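PDB 3X0T: uncharacterized protein from Vibrio parahaemolyticus M0605, which is the PirA component of a plasmid-borne toxin that makes this marine bacterium virulent, and probably takes part in pore formation. Local coordinates for residues 25-30 and 37-42; 43-46 and 50-53; 54-59 and 64-69. One frame throughout, in Å; residues are numbered along the deposited sequence.

All three contacts lie within one jelly-roll sandwich of two four-stranded antiparallel sheets. Contacts 1 and 2 both join the sheets across the sandwich and share strand 41-45. Contact 2 is buried and packs aliphatic side chains and one asparagine amide, with no hydrogen bond between its segments, while contact 1 lies at the surface, where a salt bridge, a lysine bond and a water do the joining. Contact 3 instead stays within one sheet: strand 51-58, which also serves contact 2, pairs with strand 67-74 as a hairpin held by backbone bonds and a lysine on a tryptophan face. Contacts 1 and 2 meet at Val41 and Ile53; Tyr55 of contact 3 reaches Gly38 and Arg39.

Contact 1: 25-30 and 37-42; sequences EVDSKH and VGRSVD. With NO3 (nitrate ion), chain C.
Asp27 and Arg39 tie together the two sheets of the jelly-roll sandwich, where strand 22-30 of one sheet faces the chain running into strand 41-45 of the other. Along 25-30, Val26 and Asp27 both face Ile94 of strand 91-98 and form a classic beta bulge, with the Val26 side chain packed on Ile94, Val96 and Ile108. Asp27 then turns its carboxylate to Arg39, which grips it side-on with two nitrogens. Arg39 NE reaches Asp27 OD2 at 2.9 Å, and Arg39 NH1 reaches Asp27 OD1 at 2.9 Å. Both oxygens are met on the syn side, and the carboxylate and guanidinium lie nearly coplanar, 24° apart. A bend in the arginine chain (chi3 58°) turns the guanidinium edge that carries NE and NH1 toward the carboxylate. A water adds a second link, donating to Asp27 OD2 at 2.8 Å and to Arg39 O at 2.9 Å, while Ser28 N makes a weak bond to Asp27 OD1. The paired grip and the water on OD2 should together limit the carboxylate's rotation. Lys29, next on this side of the strand, stretches across to the 37-42 backbone: its NZ bonds to Val37 O at 2.8 Å and also makes a salt bridge with Glu36. The amide of the same valine faces a nitrate, probably from the crystallisation liquor, and Val37 N meets nitrate O2 at 3.1 Å in an almost straight bond (178°).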
ATOM      1  N   GLU A  25      -4.994   3.238  -5.474  1.00  8.38           N
ATOM      2  CA  GLU A  25      -4.992   3.302  -3.994  0.70  7.92           C
ATOM      3  C   GLU A  25      -5.448   1.999  -3.431  1.00  7.63           C
ATOM      4  O   GLU A  25      -6.559   1.547  -3.726  1.00 10.56           O
ATOM      5  CB  GLU A  25      -5.952   4.321  -3.396  0.70 10.31           C
ATOM      6  CG  GLU A  25      -5.530   5.670  -3.725  0.70 10.41           C
ATOM      7  CD  GLU A  25      -6.407   6.701  -3.043  0.70 11.52           C
ATOM      8  OE1 GLU A  25      -7.668   6.569  -3.076  0.70 18.99           O
ATOM      9  OE2 GLU A  25      -5.887   7.659  -2.658  0.70  9.22           O
ATOM     10  N   VAL A  26      -4.631   1.345  -2.610  1.00  7.61           N
ATOM     11  CA  VAL A  26      -4.987   0.034  -2.058  1.00  8.77           C
ATOM     12  C   VAL A  26      -5.260   0.059  -0.563  1.00  8.00           C
ATOM     13  O   VAL A  26      -5.795  -0.881  -0.020  1.00  8.79           O
ATOM     14  CB  VAL A  26      -3.967  -1.047  -2.426  1.00  8.54           C
ATOM     15  CG1 VAL A  26      -3.841  -1.138  -3.958  1.00  9.30           C
ATOM     16  CG2 VAL A  26      -2.612  -0.804  -1.775  1.00  9.41           C
ATOM     17  N   ASP A  27      -4.907   1.177   0.126  1.00  7.61           N
ATOM     18  CA  ASP A  27      -5.296   1.362   1.496  1.00  8.09           C
ATOM     19  C   ASP A  27      -5.279   2.857   1.749  1.00  7.12           C
ATOM     20  O   ASP A  27      -4.524   3.574   1.063  1.00  7.77           O
ATOM     21  CB  ASP A  27      -4.373   0.674   2.497  1.00  8.85           C
ATOM     22  CG  ASP A  27      -4.953   0.349   3.854  1.00  9.16           C
ATOM     23  OD1 ASP A  27      -6.123   0.719   4.081  1.00 10.45           O
ATOM     24  OD2 ASP A  27      -4.223  -0.234   4.680  1.00 11.41           O
ATOM     25  N   SER A  28      -6.034   3.328   2.737  1.00  8.02           N
ATOM     26  CA  SER A  28      -6.044   4.718   3.098  1.00  9.30           C
ATOM     27  C   SER A  28      -6.581   4.921   4.473  1.00  8.47           C
ATOM     28  O   SER A  28      -7.450   4.146   4.921  1.00  9.93           O
ATOM     29  CB  SER A  28      -6.673   5.609   2.115  1.00 12.11           C
ATOM     30  OG  SER A  28      -8.026   5.406   2.244  1.00 14.84           O
ATOM     31  N   LYS A  29      -6.126   5.946   5.139  1.00  7.76           N
ATOM     32  CA  LYS A  29      -6.574   6.248   6.466  1.00  7.53           C
ATOM     33  C   LYS A  29      -6.497   7.717   6.730  1.00  7.27           C
ATOM     34  O   LYS A  29      -5.383   8.331   6.557  1.00  8.10           O
ATOM     35  CB  LYS A  29      -5.818   5.484   7.556  1.00 10.09           C
ATOM     36  CG  LYS A  29      -6.300   5.845   8.966  1.00 13.12           C
ATOM     37  CD  LYS A  29      -6.209   4.914  10.079  1.00 14.02           C
ATOM     38  CE  LYS A  29      -4.785   4.820  10.543  1.00 12.94           C
ATOM     39  NZ  LYS A  29      -4.579   3.808  11.653  1.00 11.38           N
ATOM     40  N   HIS A  30      -7.586   8.309   7.216  1.00  7.49           N
ATOM     41  CA  HIS A  30      -7.629   9.720   7.539  1.00  7.86           C
ATOM     42  C   HIS A  30      -8.029   9.848   8.973  1.00  6.83           C
ATOM     43  O   HIS A  30      -9.106   9.367   9.371  1.00  7.92           O
ATOM     44  CB  HIS A  30      -8.670  10.413   6.634  1.00  8.71           C
ATOM     45  CG  HIS A  30      -8.395  10.198   5.201  1.00 10.40           C
ATOM     46  ND1 HIS A  30      -7.408  10.855   4.525  1.00 10.99           N
ATOM     47  CD2 HIS A  30      -8.943   9.303   4.330  1.00 15.98           C
ATOM     48  CE1 HIS A  30      -7.392  10.361   3.289  1.00 14.45           C
ATOM     49  NE2 HIS A  30      -8.296   9.419   3.137  1.00 19.32           N
ATOM     50  N   VAL A  37      -0.627   5.663  13.787  1.00  8.61           N
ATOM     51  CA  VAL A  37       0.197   4.732  13.006  0.70  9.73           C
ATOM     52  C   VAL A  37      -0.710   3.981  12.023  1.00  8.28           C
ATOM     53  O   VAL A  37      -1.866   3.761  12.342  1.00  9.77           O
ATOM     54  CB  VAL A  37       0.937   3.849  14.047  0.70  9.99           C
ATOM     55  CG1 VAL A  37       1.765   2.798  13.353  0.70 13.31           C
ATOM     56  CG2 VAL A  37       1.794   4.724  14.946  0.70 13.79           C
ATOM     57  N   GLY A  38      -0.189   3.587  10.890  1.00  8.35           N
ATOM     58  CA  GLY A  38      -0.929   2.926   9.849  1.00  8.61           C
ATOM     59  C   GLY A  38      -0.975   1.423   9.892  1.00  9.24           C
ATOM     60  O   GLY A  38      -1.046   0.830  10.966  1.00 11.98           O
ATOM     61  N   ARG A  39      -0.901   0.813   8.742  1.00  8.96           N
ATOM     62  CA  ARG A  39      -1.109  -0.642   8.581  1.00  9.96           C
ATOM     63  C   ARG A  39      -0.131  -1.131   7.546  1.00  8.89           C
ATOM     64  O   ARG A  39       0.013  -0.544   6.496  1.00  9.33           O
ATOM     65  CB  ARG A  39      -2.600  -0.862   8.101  1.00 10.62           C
ATOM     66  CG  ARG A  39      -2.940  -2.277   7.705  1.00 13.04           C
ATOM     67  CD  ARG A  39      -4.410  -2.567   7.809  1.00 13.03           C
ATOM     68  NE  ARG A  39      -5.221  -1.647   6.974  1.00 10.91           N
ATOM     69  CZ  ARG A  39      -6.534  -1.555   7.106  1.00  9.74           C
ATOM     70  NH1 ARG A  39      -7.198  -0.708   6.350  1.00  9.95           N
ATOM     71  NH2 ARG A  39      -7.200  -2.289   8.040  1.00 10.55           N
ATOM     72  N   SER A  40       0.472  -2.273   7.839  1.00 10.22           N
ATOM     73  CA  SER A  40       1.419  -2.911   6.894  1.00 10.55           C
ATOM     74  C   SER A  40       0.663  -3.828   5.956  1.00 10.51           C
ATOM     75  O   SER A  40      -0.398  -4.357   6.310  1.00 11.68           O
ATOM     76  CB  SER A  40       2.415  -3.793   7.717  1.00 11.79           C
ATOM     77  OG  SER A  40       3.166  -2.949   8.572  1.00 10.73           O
ATOM     78  N   VAL A  41       1.258  -4.100   4.779  1.00 10.41           N
ATOM     79  CA  VAL A  41       0.608  -5.004   3.814  1.00 10.80           C
ATOM     80  C   VAL A  41       1.729  -5.795   3.141  1.00  9.90           C
ATOM     81  O   VAL A  41       2.882  -5.428   3.169  1.00 12.71           O
ATOM     82  CB  VAL A  41      -0.184  -4.254   2.736  1.00 10.35           C
ATOM     83  CG1 VAL A  41      -1.211  -3.366   3.383  1.00 12.20           C
ATOM     84  CG2 VAL A  41       0.672  -3.476   1.785  1.00 11.48           C
ATOM     85  N   ASP A  42       1.292  -6.906   2.526  1.00 11.23           N
ATOM     86  CA  ASP A  42       2.149  -7.545   1.541  1.00 11.41           C
ATOM     87  C   ASP A  42       1.506  -7.379   0.175  1.00 10.47           C
ATOM     88  O   ASP A  42       0.292  -7.387   0.029  1.00 11.32           O
ATOM     89  CB  ASP A  42       2.326  -9.073   1.777  1.00 14.15           C
ATOM     90  CG  ASP A  42       2.641  -9.359   3.172  1.00 19.13           C
ATOM     91  OD1 ASP A  42       3.531  -8.761   3.716  1.00 20.88           O
ATOM     92  OD2 ASP A  42       1.943 -10.265   3.725  1.00 26.29           O
TER
HETATM   93  N   NO3 C 201      -1.974   4.720  16.603  1.00 20.22           N
HETATM   94  O1  NO3 C 201      -2.170   4.156  17.894  1.00 27.80           O
HETATM   95  O2  NO3 C 201      -0.790   5.315  16.825  1.00 23.63           O
HETATM   96  O3  NO3 C 201      -2.934   4.603  15.604  1.00 37.05           O
HETATM   97  O   HOH W   1      -1.906   1.230   5.334  1.00 14.69           O

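Contact 2: 43-46 and 50-53; sequences IENT and ELTI
Ile43 and Ile53 face each other across the interior of the jelly-roll sandwich. Strand 41-45 belongs to one sheet and strand 51-58 to the other, and the short turn between them carries the chain from sheet to sheet. No hydrogen bond joins the two segments, whose nearest backbones stay well apart: Asn45 CA and Leu51 CA are 7.3 Å from each other.

The apolar part of the contact is the isoleucine pair, meeting tip to tip. Ile53 CG1 is anti to its backbone N (chi1 -169°), which carries CD1 across the gap to the branch methyl of Ile43, with Ile43 CG2 and Ile53 CD1 3.8 Å apart. The same Ile53 CD1 lies 3.9 Å from Ile43 CB. Residues of both sheets surround the pair: Ile43 also touches Val96, Cys106 and Ile108, and Ile53 touches Ile94 and Leu82. Leu51 extends this layer onto Val96 and Cys106.

The mixed part is Asn45 against Leu51, an amide lying obliquely on a leucine. Leu51 CD1 comes to 3.8 Å from Asn45 CG, and Asn45 ND2 is 3.8 Å from Leu51 CG, ordinary van der Waals contacts.

The polar part is the bonding of this buried amide, to the turn and to strand 67-74. Asn45 OD1 accepts from Gly47 N, two residues on, as in an Asx turn. Asn45 ND2 gives hydrogen bonds to Gly49 O in the turn and to Val74 O of the strand, and passes 3.9 Å from Glu50 CA.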
ATOM      1  N   ILE A  43       2.331  -7.200  -0.847  1.00 10.05           N
ATOM      2  CA  ILE A  43       1.845  -7.136  -2.216  1.00 10.24           C
ATOM      3  C   ILE A  43       2.404  -8.355  -3.012  1.00 11.57           C
ATOM      4  O   ILE A  43       3.619  -8.583  -2.991  1.00 12.30           O
ATOM      5  CB  ILE A  43       2.296  -5.830  -2.901  1.00 10.29           C
ATOM      6  CG1 ILE A  43       1.843  -5.874  -4.396  1.00 10.01           C
ATOM      7  CG2 ILE A  43       3.795  -5.492  -2.775  1.00 10.85           C
ATOM      8  CD1 ILE A  43       2.041  -4.549  -5.138  1.00 10.63           C
ATOM      9  N   GLU A  44       1.483  -9.072  -3.689  1.00 11.13           N
ATOM     10  CA  GLU A  44       1.885 -10.116  -4.640  1.00 11.71           C
ATOM     11  C   GLU A  44       1.572  -9.547  -6.031  1.00 10.15           C
ATOM     12  O   GLU A  44       0.454  -9.224  -6.359  1.00 11.16           O
ATOM     13  CB  GLU A  44       1.021 -11.390  -4.372  1.00 12.20           C
ATOM     14  CG  GLU A  44       1.321 -12.475  -5.349  1.00 14.27           C
ATOM     15  CD  GLU A  44       0.355 -13.650  -5.276  1.00 17.88           C
ATOM     16  OE1 GLU A  44      -0.732 -13.565  -4.602  1.00 19.12           O
ATOM     17  OE2 GLU A  44       0.626 -14.650  -5.984  1.00 20.69           O
ATOM     18  N   ASN A  45       2.636  -9.484  -6.844  1.00 11.08           N
ATOM     19  CA  ASN A  45       2.471  -9.021  -8.212  1.00 10.57           C
ATOM     20  C   ASN A  45       2.057 -10.178  -9.109  1.00 10.52           C
ATOM     21  O   ASN A  45       2.849 -11.131  -9.240  1.00 12.69           O
ATOM     22  CB  ASN A  45       3.794  -8.439  -8.643  1.00 10.38           C
ATOM     23  CG  ASN A  45       3.739  -7.863 -10.074  1.00  9.70           C
ATOM     24  OD1 ASN A  45       2.796  -8.127 -10.832  1.00 11.12           O
ATOM     25  ND2 ASN A  45       4.736  -7.044 -10.388  1.00 10.66           N
ATOM     26  N   THR A  46       0.830 -10.155  -9.634  1.00 10.61           N
ATOM     27  CA  THR A  46       0.271 -11.285 -10.389  1.00 11.32           C
ATOM     28  C   THR A  46       0.196 -10.942 -11.901  1.00 10.24           C
ATOM     29  O   THR A  46      -0.445 -11.687 -12.664  1.00 12.53           O
ATOM     30  CB  THR A  46      -1.068 -11.691  -9.868  1.00 12.68           C
ATOM     31  OG1 THR A  46      -1.981 -10.613 -10.130  1.00 13.31           O
ATOM     32  CG2 THR A  46      -1.044 -12.053  -8.403  1.00 12.65           C
ATOM     33  N   GLU A  50       6.725  -5.160 -13.811  1.00 10.95           N
ATOM     34  CA  GLU A  50       7.008  -4.694 -12.424  1.00 10.93           C
ATOM     35  C   GLU A  50       5.989  -3.612 -11.983  1.00  9.87           C
ATOM     36  O   GLU A  50       5.410  -2.882 -12.803  1.00 10.38           O
ATOM     37  CB  GLU A  50       8.403  -4.105 -12.308  1.00 13.69           C
ATOM     38  CG  GLU A  50       8.642  -2.835 -13.028  1.00 14.38           C
ATOM     39  CD  GLU A  50      10.082  -2.395 -13.118  1.00 16.16           C
ATOM     40  OE1 GLU A  50      11.046  -3.063 -12.701  1.00 17.65           O
ATOM     41  OE2 GLU A  50      10.260  -1.331 -13.771  1.00 21.94           O
ATOM     42  N   LEU A  51       5.860  -3.436 -10.684  1.00 10.55           N
ATOM     43  CA  LEU A  51       5.019  -2.413 -10.042  1.00  9.11           C
ATOM     44  C   LEU A  51       5.841  -1.741  -8.959  1.00 10.04           C
ATOM     45  O   LEU A  51       6.637  -2.392  -8.279  1.00 12.55           O
ATOM     46  CB  LEU A  51       3.797  -3.094  -9.407  1.00  9.82           C
ATOM     47  CG  LEU A  51       2.838  -3.807 -10.385  1.00  9.63           C
ATOM     48  CD1 LEU A  51       1.834  -4.661  -9.644  1.00 10.92           C
ATOM     49  CD2 LEU A  51       2.219  -2.865 -11.334  1.00 11.04           C
ATOM     50  N   THR A  52       5.541  -0.451  -8.715  1.00  9.36           N
ATOM     51  CA  THR A  52       6.067   0.205  -7.500  1.00 10.12           C
ATOM     52  C   THR A  52       4.975   0.285  -6.422  1.00  9.43           C
ATOM     53  O   THR A  52       3.840   0.617  -6.767  1.00 10.50           O
ATOM     54  CB  THR A  52       6.538   1.598  -7.848  1.00 11.32           C
ATOM     55  OG1 THR A  52       7.669   1.463  -8.726  1.00 12.30           O
ATOM     56  CG2 THR A  52       6.987   2.375  -6.610  1.00 14.37           C
ATOM     57  N   ILE A  53       5.297  -0.037  -5.184  1.00  8.47           N
ATOM     58  CA  ILE A  53       4.390   0.217  -4.082  1.00  8.44           C
ATOM     59  C   ILE A  53       4.960   1.338  -3.243  1.00  8.07           C
ATOM     60  O   ILE A  53       6.183   1.371  -2.972  1.00  9.18           O
ATOM     61  CB  ILE A  53       4.109  -1.063  -3.278  1.00  8.86           C
ATOM     62  CG1 ILE A  53       2.944  -0.826  -2.300  1.00  8.10           C
ATOM     63  CG2 ILE A  53       5.348  -1.642  -2.601  1.00 11.21           C
ATOM     64  CD1 ILE A  53       2.422  -2.097  -1.668  1.00  9.54           C
TER

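Contact 3: 54-59 and 64-69; sequences QYQWGA and GGWKVA
Lys67 lies over one face of the Trp57 indole, a CH-pi contact between facing side chains of a beta hairpin. Lys67 CD sits 3.6 Å from the centroid of the six-membered ring of Trp57, nearly on the ring normal, while Lys67 CB approaches Trp57 NE1 at 3.4 Å. The lysine chain is bent at chi2 (99°), which lays its methylenes along the indole. The ammonium itself turns back to its own segment, with Lys67 NZ 3.0 Å from Gly65 O, so any cation-pi attraction to Trp57 is long and weak.

Trp57 CA lies at the edge of the Trp66 ring, in its plane, and Trp66 CE3 comes within 3.4 Å of Trp57 C. Gln56, on the face opposite the Trp57 side chain, crosses Trp66 at about a right angle, its amide plane 42° from the ring, and touches with OE1, 3.4 Å from Trp66 CB. Gln56 NE2 bonds in plane to Gln54 OE1, which rests on Val68 CG2 at 3.6 Å.

Between the two layers of side chains, Trp57 and Lys67 form an antiparallel hydrogen-bonded pair, with Trp57 N to Lys67 O at 2.9 Å and Lys67 N to Trp57 O at 2.8 Å; Ala69 N bonds to Tyr55 O. On its other edge, strand 51-58 pairs with strand 91-98, whose Arg93 bonds to Gln56 OE1 and makes a cation-pi contact with Trp66, while strand 67-74 is the outermost of this sheet.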
ATOM      1  N   GLN A  54       4.102   2.260  -2.832  1.00  7.62           N
ATOM      2  CA  GLN A  54       4.561   3.371  -1.972  1.00  7.99           C
ATOM      3  C   GLN A  54       3.651   3.550  -0.774  1.00  6.99           C
ATOM      4  O   GLN A  54       2.420   3.415  -0.864  1.00  7.85           O
ATOM      5  CB  GLN A  54       4.613   4.743  -2.706  1.00  7.94           C
ATOM      6  CG  GLN A  54       5.541   4.696  -3.920  1.00  9.84           C
ATOM      7  CD  GLN A  54       5.841   6.021  -4.444  1.00  9.33           C
ATOM      8  OE1 GLN A  54       5.019   6.965  -4.459  1.00  9.67           O
ATOM      9  NE2 GLN A  54       7.109   6.135  -4.922  1.00 11.56           N
ATOM     10  N   TYR A  55       4.270   3.877   0.348  1.00  7.05           N
ATOM     11  CA  TYR A  55       3.575   4.328   1.555  1.00  7.01           C
ATOM     12  C   TYR A  55       3.668   5.847   1.563  1.00  6.35           C
ATOM     13  O   TYR A  55       4.770   6.359   1.565  1.00  7.58           O
ATOM     14  CB  TYR A  55       4.213   3.713   2.808  1.00  7.49           C
ATOM     15  CG  TYR A  55       3.282   3.606   3.951  1.00  7.32           C
ATOM     16  CD1 TYR A  55       2.817   4.760   4.632  1.00  7.79           C
ATOM     17  CD2 TYR A  55       2.760   2.374   4.344  1.00  7.73           C
ATOM     18  CE1 TYR A  55       1.870   4.655   5.643  1.00  8.00           C
ATOM     19  CE2 TYR A  55       1.807   2.276   5.340  1.00  8.19           C
ATOM     20  CZ  TYR A  55       1.363   3.419   5.988  1.00  8.73           C
ATOM     21  OH  TYR A  55       0.406   3.281   6.971  1.00  9.84           O
ATOM     22  N   GLN A  56       2.519   6.527   1.548  1.00  6.86           N
ATOM     23  CA  GLN A  56       2.486   7.984   1.449  1.00  6.86           C
ATOM     24  C   GLN A  56       1.767   8.592   2.637  1.00  6.24           C
ATOM     25  O   GLN A  56       0.946   7.902   3.281  1.00  6.69           O
ATOM     26  CB  GLN A  56       1.793   8.405   0.174  1.00  6.90           C
ATOM     27  CG  GLN A  56       2.541   7.945  -1.072  1.00  7.96           C
ATOM     28  CD  GLN A  56       1.943   8.480  -2.352  1.00  8.13           C
ATOM     29  OE1 GLN A  56       0.878   9.123  -2.345  1.00  8.91           O
ATOM     30  NE2 GLN A  56       2.622   8.222  -3.469  1.00  9.08           N
ATOM     31  N   TRP A  57       2.067   9.859   2.934  1.00  6.72           N
ATOM     32  CA  TRP A  57       1.454  10.547   4.054  1.00  6.32           C
ATOM     33  C   TRP A  57       1.105  11.957   3.672  1.00  6.44           C
ATOM     34  O   TRP A  57       1.666  12.517   2.719  1.00  7.28           O
ATOM     35  CB  TRP A  57       2.334  10.477   5.321  1.00  7.49           C
ATOM     36  CG  TRP A  57       3.571  11.327   5.224  1.00  6.98           C
ATOM     37  CD1 TRP A  57       4.780  10.992   4.629  1.00  7.75           C
ATOM     38  CD2 TRP A  57       3.724  12.666   5.687  1.00  7.93           C
ATOM     39  NE1 TRP A  57       5.648  12.032   4.740  1.00  8.13           N
ATOM     40  CE2 TRP A  57       5.030  13.082   5.355  1.00  8.26           C
ATOM     41  CE3 TRP A  57       2.875  13.588   6.333  1.00  8.75           C
ATOM     42  CZ2 TRP A  57       5.480  14.400   5.620  1.00  9.27           C
ATOM     43  CZ3 TRP A  57       3.325  14.875   6.581  1.00  9.91           C
ATOM     44  CH2 TRP A  57       4.620  15.260   6.240  1.00  9.70           C
ATOM     45  N   GLY A  58       0.210  12.561   4.450  1.00  6.83           N
ATOM     46  CA  GLY A  58      -0.168  13.964   4.225  1.00  7.89           C
ATOM     47  C   GLY A  58      -0.286  14.673   5.576  1.00  8.08           C
ATOM     48  O   GLY A  58      -0.620  14.060   6.611  1.00  8.35           O
ATOM     49  N   ALA A  59       0.005  15.967   5.516  1.00  8.80           N
ATOM     50  CA  ALA A  59      -0.113  16.876   6.677  1.00  9.73           C
ATOM     51  C   ALA A  59      -1.593  17.226   6.901  1.00  9.23           C
ATOM     52  O   ALA A  59      -2.463  16.960   6.063  1.00  9.60           O
ATOM     53  CB  ALA A  59       0.702  18.144   6.348  1.00 11.11           C
ATOM     54  N   GLY A  64       0.321  20.860   0.816  1.00 15.82           N
ATOM     55  CA  GLY A  64       1.449  20.386   0.018  1.00 17.00           C
ATOM     56  C   GLY A  64       1.311  19.007  -0.581  1.00 15.07           C
ATOM     57  O   GLY A  64       2.237  18.546  -1.217  1.00 15.84           O
ATOM     58  N   GLY A  65       0.143  18.398  -0.450  1.00 13.66           N
ATOM     59  CA  GLY A  65      -0.167  17.141  -1.144  1.00 12.83           C
ATOM     60  C   GLY A  65       0.516  15.939  -0.484  1.00  9.55           C
ATOM     61  O   GLY A  65       1.023  16.017   0.637  1.00 10.84           O
ATOM     62  N   TRP A  66       0.460  14.828  -1.178  1.00  8.81           N
ATOM     63  CA  TRP A  66       1.002  13.560  -0.631  1.00  7.89           C
ATOM     64  C   TRP A  66       2.536  13.578  -0.656  1.00  8.08           C
ATOM     65  O   TRP A  66       3.132  14.108  -1.608  1.00 10.02           O
ATOM     66  CB  TRP A  66       0.544  12.368  -1.469  1.00  8.54           C
ATOM     67  CG  TRP A  66      -0.919  12.070  -1.276  1.00  7.68           C
ATOM     68  CD1 TRP A  66      -1.938  12.276  -2.200  1.00  9.34           C
ATOM     69  CD2 TRP A  66      -1.535  11.481  -0.132  1.00  7.65           C
ATOM     70  NE1 TRP A  66      -3.129  11.834  -1.652  1.00  9.38           N
ATOM     71  CE2 TRP A  66      -2.914  11.366  -0.384  1.00  8.06           C
ATOM     72  CE3 TRP A  66      -1.017  11.047   1.110  1.00  7.79           C
ATOM     73  CZ2 TRP A  66      -3.796  10.808   0.554  1.00  9.34           C
ATOM     74  CZ3 TRP A  66      -1.910  10.533   2.048  1.00  8.60           C
ATOM     75  CH2 TRP A  66      -3.296  10.394   1.767  1.00  8.57           C
ATOM     76  N   LYS A  67       3.138  12.957   0.342  1.00  7.33           N
ATOM     77  CA  LYS A  67       4.592  12.793   0.423  1.00  8.15           C
ATOM     78  C   LYS A  67       4.920  11.333   0.513  1.00  8.04           C
ATOM     79  O   LYS A  67       4.124  10.548   1.032  1.00  8.39           O
ATOM     80  CB  LYS A  67       5.148  13.502   1.681  1.00  9.32           C
ATOM     81  CG  LYS A  67       4.955  14.993   1.713  1.00 13.44           C
ATOM     82  CD  LYS A  67       3.698  15.334   2.614  1.00 15.43           C
ATOM     83  CE  LYS A  67       3.527  16.840   2.897  1.00 15.92           C
ATOM     84  NZ  LYS A  67       3.254  17.651   1.701  1.00 20.95           N
ATOM     85  N   VAL A  68       6.071  10.908   0.007  1.00  7.96           N
ATOM     86  CA  VAL A  68       6.490   9.549   0.004  1.00  8.26           C
ATOM     87  C   VAL A  68       7.332   9.205   1.252  1.00  7.82           C
ATOM     88  O   VAL A  68       8.383   9.808   1.455  1.00  9.07           O
ATOM     89  CB  VAL A  68       7.249   9.188  -1.292  1.00  8.87           C
ATOM     90  CG1 VAL A  68       7.686   7.708  -1.250  1.00  9.74           C
ATOM     91  CG2 VAL A  68       6.466   9.561  -2.514  1.00  9.79           C
ATOM     92  N   ALA A  69       6.837   8.280   2.063  1.00  8.03           N
ATOM     93  CA  ALA A  69       7.608   7.764   3.212  1.00  8.42           C
ATOM     94  C   ALA A  69       8.400   6.528   2.830  1.00  8.02           C
ATOM     95  O   ALA A  69       9.490   6.333   3.403  1.00 10.52           O
ATOM     96  CB  ALA A  69       6.691   7.437   4.386  1.00  9.82           C
TER
HETATM   97  O   HOH W   2      -0.028  17.042   2.948  1.00 12.78           O